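Local coordinates for protein nitroreductase (Desulfitobacterium hafniense, PDB 3PXV) that binds flavin mononucleotide and, as a member of the nitroreductase family, probably catalyses flavin-dependent oxidoreductase reactions, at residues 61-66 / 140-146; 97-101 / 154-158; 128-134 / 164-170. All coordinates share one frame; numbering follows the deposited sequence.

Contact 1 (61-66 / 140-146)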
loop_
_atom_site.group_PDB
_atom_site.type_symbol
_atom_site.label_atom_id
_atom_site.label_comp_id
_atom_site.label_asym_id
_atom_site.label_seq_id
_atom_site.Cartn_x
_atom_site.Cartn_y
_atom_site.Cartn_z
ATOM N N GLU B 61 7.616 -13.920 -22.200
ATOM C CA GLU B 61 7.077 -15.254 -21.934
ATOM C C GLU B 61 5.962 -15.217 -20.907
ATOM O O GLU B 61 4.946 -15.870 -21.074
ATOM C CB GLU B 61 8.188 -16.234 -21.534
ATOM C CG GLU B 61 9.142 -16.584 -22.679
ATOM C CD GLU B 61 10.152 -17.671 -22.339
ATOM O OE1 GLU B 61 9.916 -18.435 -21.381
ATOM O OE2 GLU B 61 11.178 -17.791 -23.057
HETATM N N MSE B 62 6.140 -14.424 -19.860
HETATM C CA MSE B 62 5.145 -14.317 -18.826
HETATM C C MSE B 62 3.904 -13.627 -19.395
HETATM O O MSE B 62 2.767 -13.949 -19.026
HETATM C CB MSE B 62 5.708 -13.548 -17.611
HETATM C CG MSE B 62 6.803 -14.276 -16.880
HETATM SE SE MSE B 62 7.600 -13.258 -15.431
HETATM C CE MSE B 62 6.011 -13.006 -14.406
ATOM N N GLU B 63 4.124 -12.689 -20.311
ATOM C CA GLU B 63 3.023 -11.953 -20.928
ATOM C C GLU B 63 2.189 -12.886 -21.803
ATOM O O GLU B 63 0.963 -12.899 -21.709
ATOM C CB GLU B 63 3.551 -10.766 -21.753
ATOM C CG GLU B 63 2.425 -9.881 -22.333
ATOM C CD GLU B 63 2.940 -8.635 -23.050
ATOM O OE1 GLU B 63 3.866 -8.751 -23.867
ATOM O OE2 GLU B 63 2.399 -7.540 -22.802
ATOM N N ALA B 64 2.867 -13.655 -22.654
ATOM C CA ALA B 64 2.204 -14.585 -23.561
ATOM C C ALA B 64 1.487 -15.689 -22.785
ATOM O O ALA B 64 0.406 -16.116 -23.175
ATOM C CB ALA B 64 3.199 -15.164 -24.559
ATOM N N GLU B 65 2.069 -16.145 -21.683
ATOM C CA GLU B 65 1.411 -17.137 -20.824
ATOM C C GLU B 65 0.168 -16.510 -20.169
ATOM O O GLU B 65 -0.922 -17.118 -20.150
ATOM C CB GLU B 65 2.361 -17.667 -19.757
ATOM C CG GLU B 65 1.727 -18.684 -18.801
ATOM C CD GLU B 65 1.212 -19.955 -19.484
ATOM O OE1 GLU B 65 1.741 -20.339 -20.582
ATOM O OE2 GLU B 65 0.292 -20.576 -18.885
ATOM N N GLY B 66 0.321 -15.293 -19.656
ATOM C CA GLY B 66 -0.801 -14.585 -19.035
ATOM C C GLY B 66 -1.975 -14.500 -19.998
ATOM O O GLY B 66 -3.077 -14.950 -19.675
ATOM N N ALA B 140 0.795 -15.263 -15.224
ATOM C CA ALA B 140 1.877 -16.144 -15.657
ATOM C C ALA B 140 1.980 -17.399 -14.773
ATOM O O ALA B 140 2.498 -18.416 -15.208
ATOM C CB ALA B 140 3.183 -15.390 -15.652
ATOM N N PHE B 141 1.467 -17.320 -13.553
ATOM C CA PHE B 141 1.553 -18.407 -12.583
ATOM C C PHE B 141 0.248 -19.143 -12.390
ATOM O O PHE B 141 0.220 -20.195 -11.770
ATOM C CB PHE B 141 1.892 -17.821 -11.213
ATOM C CG PHE B 141 3.157 -17.009 -11.187
ATOM C CD1 PHE B 141 3.148 -15.685 -11.537
ATOM C CD2 PHE B 141 4.352 -17.578 -10.782
ATOM C CE1 PHE B 141 4.290 -14.949 -11.510
ATOM C CE2 PHE B 141 5.491 -16.841 -10.762
ATOM C CZ PHE B 141 5.457 -15.522 -11.132
ATOM N N ALA B 142 -0.819 -18.584 -12.941
ATOM C CA ALA B 142 -2.179 -19.025 -12.659
ATOM C C ALA B 142 -2.546 -20.450 -12.987
ATOM O O ALA B 142 -3.318 -21.044 -12.262
ATOM C CB ALA B 142 -3.196 -18.046 -13.277
ATOM N N SER B 143 -2.018 -21.008 -14.066
ATOM C CA SER B 143 -2.351 -22.390 -14.441
ATOM C C SER B 143 -1.656 -23.384 -13.525
ATOM O O SER B 143 -2.068 -24.533 -13.430
ATOM C CB SER B 143 -1.939 -22.664 -15.885
ATOM O OG SER B 143 -0.529 -22.770 -16.003
ATOM N N GLY B 144 -0.586 -22.932 -12.871
ATOM C CA GLY B 144 0.225 -23.784 -12.020
ATOM C C GLY B 144 1.249 -24.602 -12.814
ATOM O O GLY B 144 2.202 -25.151 -12.242
ATOM N N LEU B 145 1.073 -24.663 -14.132
ATOM C CA LEU B 145 1.932 -25.490 -15.018
ATOM C C LEU B 145 3.295 -24.854 -15.301
ATOM O O LEU B 145 4.277 -25.561 -15.482
ATOM C CB LEU B 145 1.188 -25.808 -16.319
ATOM C CG LEU B 145 -0.173 -26.488 -16.070
ATOM C CD1 LEU B 145 -0.994 -26.760 -17.328
ATOM C CD2 LEU B 145 0.049 -27.772 -15.317
ATOM N N ARG B 146 3.356 -23.527 -15.321
ATOM C CA ARG B 146 4.615 -22.832 -15.493
ATOM C C ARG B 146 4.984 -22.001 -14.263
ATOM O O ARG B 146 5.959 -21.251 -14.300
ATOM C CB ARG B 146 4.586 -21.974 -16.759
ATOM C CG ARG B 146 4.381 -22.796 -18.025
ATOM C CD ARG B 146 4.636 -22.015 -19.275
ATOM N NE ARG B 146 6.047 -21.694 -19.469
ATOM C CZ ARG B 146 6.504 -20.812 -20.362
ATOM N NH1 ARG B 146 5.671 -20.136 -21.151
ATOM N NH2 ARG B 146 7.809 -20.589 -20.465
HETATM O O HOH W 1 4.960 -18.143 -23.473
HETATM O O HOH W 2 -0.709 -19.572 -16.324
#
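E61 OE1 meets R146 NH2 at 3.1 Å, a bent salt-bridging hydrogen bond (N-H...O 139°) that lies near the guanidinium plane but reaches the carboxylate from above its own plane. The same oxygen also pairs with R153, and NH2 with E149, so the charges are shared between helix 56-72 and helix 147-154. Water 1 hangs weakly between E61 O and R146 NH1. One residue on, M62 turns its apolar side to the loop: CB lies 3.7 Å from A140 CB, and the bend at chi3 (59°) swings the selenomethionine CE to 3.9 Å from F141 CE1. E65 starts with CG opposite its backbone N (chi1 179°) and passes A140 O, with CG 3.7 Å from that oxygen. Its carboxylate then stands almost perpendicular to the guanidinium of R146, OE1 lying at the edge of that group and bridging to NH1 only at a long 4.0 Å. The other oxygen, OE2, takes a bond from water 2, which in turn accepts from S143 N. G66 closes the row, its CA 4.2 Å from A140 N. The facing loop is shaped by a type I turn from F141 to G144 and an ST turn in which S143 OG accepts from L145 N. The whole is a salt-bridge network over a small apolar patch, joining helix 56-72 to the loop that leads into helix 147-154, with R146 at its N-cap.

Contact 2 (97-101 / 154-158)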
loop_
_atom_site.group_PDB
_atom_site.type_symbol
_atom_site.label_atom_id
_atom_site.label_comp_id
_atom_site.label_asym_id
_atom_site.label_seq_id
_atom_site.Cartn_x
_atom_site.Cartn_y
_atom_site.Cartn_z
ATOM N N ILE B 97 9.121 -4.360 -11.605
ATOM C CA ILE B 97 9.503 -4.870 -10.318
ATOM C C ILE B 97 8.398 -5.808 -9.925
ATOM O O ILE B 97 7.226 -5.412 -9.906
ATOM C CB ILE B 97 9.661 -3.773 -9.302
ATOM C CG1 ILE B 97 10.930 -2.982 -9.639
ATOM C CG2 ILE B 97 9.719 -4.379 -7.912
ATOM C CD1 ILE B 97 11.194 -1.786 -8.737
ATOM N N VAL B 98 8.769 -7.060 -9.679
ATOM C CA VAL B 98 7.843 -8.102 -9.235
ATOM C C VAL B 98 7.984 -8.240 -7.736
ATOM O O VAL B 98 9.101 -8.338 -7.247
ATOM C CB VAL B 98 8.155 -9.449 -9.929
ATOM C CG1 VAL B 98 7.225 -10.555 -9.421
ATOM C CG2 VAL B 98 8.029 -9.265 -11.479
ATOM N N VAL B 99 6.857 -8.215 -7.011
ATOM C CA VAL B 99 6.840 -8.326 -5.553
ATOM C C VAL B 99 6.153 -9.608 -5.110
ATOM O O VAL B 99 4.934 -9.677 -5.024
ATOM C CB VAL B 99 6.165 -7.123 -4.867
ATOM C CG1 VAL B 99 6.329 -7.234 -3.354
ATOM C CG2 VAL B 99 6.774 -5.848 -5.324
ATOM N N PRO B 100 6.938 -10.668 -4.897
ATOM C CA PRO B 100 6.337 -11.890 -4.401
ATOM C C PRO B 100 6.082 -11.772 -2.897
ATOM O O PRO B 100 6.689 -10.950 -2.220
ATOM C CB PRO B 100 7.424 -12.935 -4.680
ATOM C CG PRO B 100 8.671 -12.174 -4.528
ATOM C CD PRO B 100 8.369 -10.855 -5.184
ATOM N N ILE B 101 5.201 -12.599 -2.370
ATOM C CA ILE B 101 4.864 -12.498 -0.962
ATOM C C ILE B 101 4.706 -13.874 -0.335
ATOM O O ILE B 101 4.505 -14.873 -1.041
ATOM C CB ILE B 101 3.566 -11.646 -0.729
ATOM C CG1 ILE B 101 2.342 -12.269 -1.385
ATOM C CG2 ILE B 101 3.696 -10.223 -1.240
ATOM C CD1 ILE B 101 1.053 -11.625 -0.864
ATOM N N LEU B 154 12.686 -16.034 -11.777
ATOM C CA LEU B 154 12.605 -14.719 -11.106
ATOM C C LEU B 154 13.409 -14.704 -9.825
ATOM O O LEU B 154 13.826 -13.656 -9.380
ATOM C CB LEU B 154 11.156 -14.359 -10.811
ATOM C CG LEU B 154 10.365 -13.941 -12.050
ATOM C CD1 LEU B 154 8.865 -14.045 -11.825
ATOM C CD2 LEU B 154 10.771 -12.530 -12.474
ATOM N N GLY B 155 13.622 -15.885 -9.246
ATOM C CA GLY B 155 14.353 -16.031 -8.010
ATOM C C GLY B 155 13.491 -15.868 -6.771
ATOM O O GLY B 155 13.978 -15.452 -5.737
ATOM N N PHE B 156 12.211 -16.199 -6.865
ATOM C CA PHE B 156 11.310 -16.142 -5.717
ATOM C C PHE B 156 11.842 -17.017 -4.585
ATOM O O PHE B 156 12.416 -18.069 -4.846
ATOM C CB PHE B 156 9.952 -16.752 -6.101
ATOM C CG PHE B 156 9.002 -15.827 -6.787
ATOM C CD1 PHE B 156 9.431 -14.689 -7.468
ATOM C CD2 PHE B 156 7.659 -16.166 -6.841
ATOM C CE1 PHE B 156 8.523 -13.866 -8.116
ATOM C CE2 PHE B 156 6.750 -15.367 -7.501
ATOM C CZ PHE B 156 7.178 -14.215 -8.148
ATOM N N PRO B 157 11.633 -16.609 -3.322
ATOM C CA PRO B 157 11.972 -17.545 -2.245
ATOM C C PRO B 157 10.968 -18.702 -2.249
ATOM O O PRO B 157 9.804 -18.514 -2.646
ATOM C CB PRO B 157 11.803 -16.713 -0.963
ATOM C CG PRO B 157 11.708 -15.287 -1.395
ATOM C CD PRO B 157 11.289 -15.262 -2.825
ATOM N N GLU B 158 11.399 -19.870 -1.780
ATOM C CA GLU B 158 10.540 -21.051 -1.748
ATOM C C GLU B 158 9.260 -20.760 -0.983
ATOM O O GLU B 158 9.297 -20.198 0.105
ATOM C CB GLU B 158 11.251 -22.237 -1.087
ATOM C CG GLU B 158 10.624 -23.606 -1.447
ATOM C CD GLU B 158 11.221 -24.774 -0.657
ATOM O OE1 GLU B 158 11.446 -24.608 0.572
ATOM O OE2 GLU B 158 11.438 -25.858 -1.263
#
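Segment 97-101 of strand 95-101 runs past the loop 154-158 without a backbone hydrogen bond between them, the CA atoms coming nearest at P100 and F156, 6.7 Å apart, so side chains alone make the contact. V98 and P100, two residues apart on the strand, both point at the loop, while V99 between them faces helix 106-126. F156 is the centre of the contact. P100 CB sits over the middle of its ring, 3.5 Å from the centroid and 5° off the normal, a CH-pi contact with the methylene almost directly above the face; CG of the same proline leans over one side, 3.9 Å from F156 CD1. V98 comes instead at the ring's edge, near its plane, with CG1 3.8 Å from F156 CE1. That methyl is the one anti to the backbone N (chi1 178°), while CG2 is turned to L154 and meets its CD2 at a looser 4.4 Å. The loop leaves helix 147-154 through a Schellman motif: G155, with positive phi, is the C-prime residue, and F156 N returns to S151 O. The chain then lays F156 against one side of the antiparallel sheet of the nitroreductase fold, whose other side is packed by helix 106-126. Further along, P157 adds its CD, 4.4 Å from P100 CG, and touches R49. I51 of the neighbouring strand 50-53 also packs on F156, and L154 reaches V53 of that strand and L58 of helix 56-72.

Contact 3 (128-134 / 164-170). With FMN (flavin mononucleotide), chain F.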
loop_
_atom_site.group_PDB
_atom_site.type_symbol
_atom_site.label_atom_id
_atom_site.label_comp_id
_atom_site.label_asym_id
_atom_site.label_seq_id
_atom_site.Cartn_x
_atom_site.Cartn_y
_atom_site.Cartn_z
ATOM N N GLY B 128 10.667 10.846 -12.577
ATOM C CA GLY B 128 10.307 11.000 -13.984
ATOM C C GLY B 128 10.126 9.669 -14.700
ATOM O O GLY B 128 10.072 9.638 -15.935
ATOM N N ILE B 129 10.027 8.575 -13.927
ATOM C CA ILE B 129 9.812 7.237 -14.493
ATOM C C ILE B 129 8.317 6.864 -14.450
ATOM O O ILE B 129 7.722 6.739 -13.373
ATOM C CB ILE B 129 10.610 6.158 -13.740
ATOM C CG1 ILE B 129 12.115 6.453 -13.787
ATOM C CG2 ILE B 129 10.316 4.779 -14.305
ATOM C CD1 ILE B 129 12.663 6.692 -15.196
ATOM N N ALA B 130 7.736 6.660 -15.626
ATOM C CA ALA B 130 6.349 6.269 -15.751
ATOM C C ALA B 130 6.181 4.863 -15.202
ATOM O O ALA B 130 7.090 4.033 -15.275
ATOM C CB ALA B 130 5.908 6.331 -17.219
ATOM N N ASN B 131 5.000 4.586 -14.666
ATOM C CA ASN B 131 4.739 3.303 -14.038
ATOM C C ASN B 131 3.259 2.923 -14.014
ATOM O O ASN B 131 2.377 3.741 -14.297
ATOM C CB ASN B 131 5.242 3.351 -12.598
ATOM C CG ASN B 131 4.588 4.453 -11.788
ATOM O OD1 ASN B 131 3.530 4.235 -11.190
ATOM N ND2 ASN B 131 5.182 5.669 -11.805
ATOM N N ILE B 132 3.003 1.663 -13.669
ATOM C CA ILE B 132 1.662 1.169 -13.477
ATOM C C ILE B 132 1.708 -0.117 -12.648
ATOM O O ILE B 132 2.564 -0.977 -12.905
ATOM C CB ILE B 132 0.934 0.872 -14.814
ATOM C CG1 ILE B 132 -0.533 0.570 -14.543
ATOM C CG2 ILE B 132 1.565 -0.348 -15.568
ATOM C CD1 ILE B 132 -1.359 0.295 -15.800
HETATM N N MSE B 133 0.798 -0.233 -11.664
HETATM C CA MSE B 133 0.619 -1.469 -10.889
HETATM C C MSE B 133 -0.020 -2.489 -11.831
HETATM O O MSE B 133 -0.978 -2.189 -12.546
HETATM C CB MSE B 133 -0.286 -1.261 -9.665
HETATM C CG MSE B 133 0.433 -1.202 -8.299
HETATM SE SE MSE B 133 1.430 0.376 -8.014
HETATM C CE MSE B 133 0.186 1.279 -6.917
ATOM N N CYS B 134 0.498 -3.703 -11.860
ATOM C CA CYS B 134 -0.046 -4.656 -12.787
ATOM C C CYS B 134 -0.225 -5.959 -12.094
ATOM O O CYS B 134 0.724 -6.656 -11.835
ATOM C CB CYS B 134 0.871 -4.786 -13.978
ATOM S SG CYS B 134 0.332 -5.923 -15.182
ATOM N N CYS B 164 2.164 -8.595 -6.382
ATOM C CA CYS B 164 1.795 -7.561 -7.329
ATOM C C CYS B 164 3.044 -7.182 -8.098
ATOM O O CYS B 164 4.110 -7.749 -7.871
ATOM C CB CYS B 164 1.178 -6.357 -6.628
ATOM S SG CYS B 164 0.284 -5.261 -7.735
ATOM N N SER B 165 2.921 -6.271 -9.043
ATOM C CA SER B 165 4.090 -5.849 -9.805
ATOM C C SER B 165 3.907 -4.433 -10.192
ATOM O O SER B 165 2.802 -3.966 -10.207
ATOM C CB SER B 165 4.241 -6.696 -11.073
ATOM O OG SER B 165 3.171 -6.467 -11.983
ATOM N N VAL B 166 4.988 -3.742 -10.491
ATOM C CA VAL B 166 4.906 -2.367 -10.962
ATOM C C VAL B 166 5.732 -2.283 -12.210
ATOM O O VAL B 166 6.914 -2.542 -12.152
ATOM C CB VAL B 166 5.469 -1.348 -9.976
ATOM C CG1 VAL B 166 5.242 0.055 -10.549
ATOM C CG2 VAL B 166 4.810 -1.504 -8.594
ATOM N N LEU B 167 5.119 -1.902 -13.329
ATOM C CA LEU B 167 5.842 -1.790 -14.593
ATOM C C LEU B 167 6.505 -0.417 -14.623
ATOM O O LEU B 167 5.933 0.546 -14.089
ATOM C CB LEU B 167 4.918 -1.972 -15.792
ATOM C CG LEU B 167 3.957 -3.163 -15.750
ATOM C CD1 LEU B 167 3.002 -3.080 -16.929
ATOM C CD2 LEU B 167 4.738 -4.502 -15.736
ATOM N N LEU B 168 7.685 -0.329 -15.249
ATOM C CA LEU B 168 8.443 0.896 -15.273
ATOM C C LEU B 168 9.022 1.210 -16.644
ATOM O O LEU B 168 9.445 0.318 -17.369
ATOM C CB LEU B 168 9.595 0.807 -14.277
ATOM C CG LEU B 168 9.312 0.464 -12.801
ATOM C CD1 LEU B 168 10.607 0.295 -12.059
ATOM C CD2 LEU B 168 8.412 1.489 -12.105
ATOM N N GLY B 169 9.054 2.495 -16.984
ATOM C CA GLY B 169 9.658 2.951 -18.231
ATOM C C GLY B 169 9.393 4.419 -18.457
ATOM O O GLY B 169 9.137 5.150 -17.515
ATOM N N HIS B 170 9.506 4.850 -19.705
ATOM C CA HIS B 170 9.188 6.216 -20.098
ATOM C C HIS B 170 7.878 6.189 -20.872
ATOM O O HIS B 170 7.677 5.306 -21.712
ATOM C CB HIS B 170 10.303 6.820 -20.944
ATOM C CG HIS B 170 11.541 7.098 -20.162
ATOM N ND1 HIS B 170 11.664 8.203 -19.343
ATOM C CD2 HIS B 170 12.700 6.408 -20.048
ATOM C CE1 HIS B 170 12.852 8.182 -18.763
ATOM N NE2 HIS B 170 13.499 7.100 -19.170
HETATM N N1 FMN F . -4.132 -1.492 -14.659
HETATM C C2 FMN F . -3.919 -2.295 -15.762
HETATM O O2 FMN F . -3.982 -1.858 -16.909
HETATM N N3 FMN F . -3.629 -3.619 -15.582
HETATM C C4 FMN F . -3.550 -4.175 -14.328
HETATM O O4 FMN F . -3.293 -5.367 -14.245
HETATM C C4A FMN F . -3.764 -3.363 -13.213
HETATM N N5 FMN F . -3.690 -3.863 -11.944
HETATM C C5A FMN F . -3.642 -3.013 -10.867
HETATM C C6 FMN F . -3.304 -3.521 -9.610
HETATM C C7 FMN F . -3.241 -2.689 -8.500
HETATM C C7M FMN F . -2.873 -3.272 -7.190
HETATM C C8 FMN F . -3.527 -1.341 -8.648
HETATM C C8M FMN F . -3.478 -0.400 -7.500
HETATM C C9 FMN F . -3.863 -0.825 -9.905
HETATM C C9A FMN F . -3.923 -1.667 -11.032
HETATM N N10 FMN F . -4.260 -1.198 -12.291
HETATM C C10 FMN F . -4.055 -2.010 -13.388
HETATM C "C1'" FMN F . -4.246 0.284 -12.521
HETATM C "C2'" FMN F . -5.597 0.870 -12.146
HETATM O "O2'" FMN F . -6.500 0.610 -13.203
HETATM C "C3'" FMN F . -5.442 2.364 -11.876
HETATM O "O3'" FMN F . -4.577 2.592 -10.783
HETATM C "C4'" FMN F . -6.791 2.983 -11.557
HETATM O "O4'" FMN F . -7.573 2.841 -12.703
HETATM C "C5'" FMN F . -6.688 4.458 -11.170
HETATM O "O5'" FMN F . -6.063 5.188 -12.209
HETATM P P FMN F . -4.659 5.930 -11.974
HETATM O O1P FMN F . -4.208 6.437 -13.305
HETATM O O2P FMN F . -3.578 4.985 -11.413
HETATM O O3P FMN F . -4.978 7.053 -11.044
#
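I132 and L167 are cross-strand neighbours on one face of the sheet, their side chains running alongside each other. From CB the I132 chain forks: CG2 meets L167 CD1 at 3.4 Å, tighter than usual for two carbons, while CG1, anti to the backbone N (chi1 -171°), heads for the flavin and stays 4.1 Å from FMN N1. At its tip CD1 comes within 3.5 Å of N1 and 3.6 Å of FMN O2. Losing both branches to an alanine here would probably take the close neighbour from L167 CD1 and open a gap beside the pyrimidine end of the flavin. Beneath these side chains strands 130-133 and 164-169 pair antiparallel at the edge of the nitroreductase sheet within this chain: L167 N to I132 O is the straighter bond of its pair (164°), and C134 N reaches S165 O from above the carbonyl plane. On the opposite face M133 SE packs on V166 CG2, and CB of this selenomethionine lies 3.4 Å from FMN C8, with P40 of the second subunit also against its side chain. C164 SG approaches the C7M methyl of the flavin. N131, across from L168, turns its amide back toward the residue before the strand, where ND2 donates within the carbonyl plane to I129 O (3.2 Å) and also bonds T125 of helix 106-126. S165 OG is likewise hydrogen-bonded to T137.

Contacts 2 and 3 meet in one antiparallel sheet: strand 95-101 lies beside strand 161-169, which pairs on its other side with 130-133. Their centres are about 17 Å apart, and backbone bonds between I97 and V166 and between V99 and C164 join them. Contact 1, about 15 Å from contact 2 centre to centre, lies off the sheet and touches contact 2 through F141 against F156 and through M62 and F141 against L154. Contact 3 is about 20 Å from contact 1, again between centres, without touching it. Along the chain come 61-66, 97-101 and 128-134, then their partners in the same order. Packing and hydrogen bonds thus connect peripheral helix 56-72, through contact 2, to the strands beside FMN.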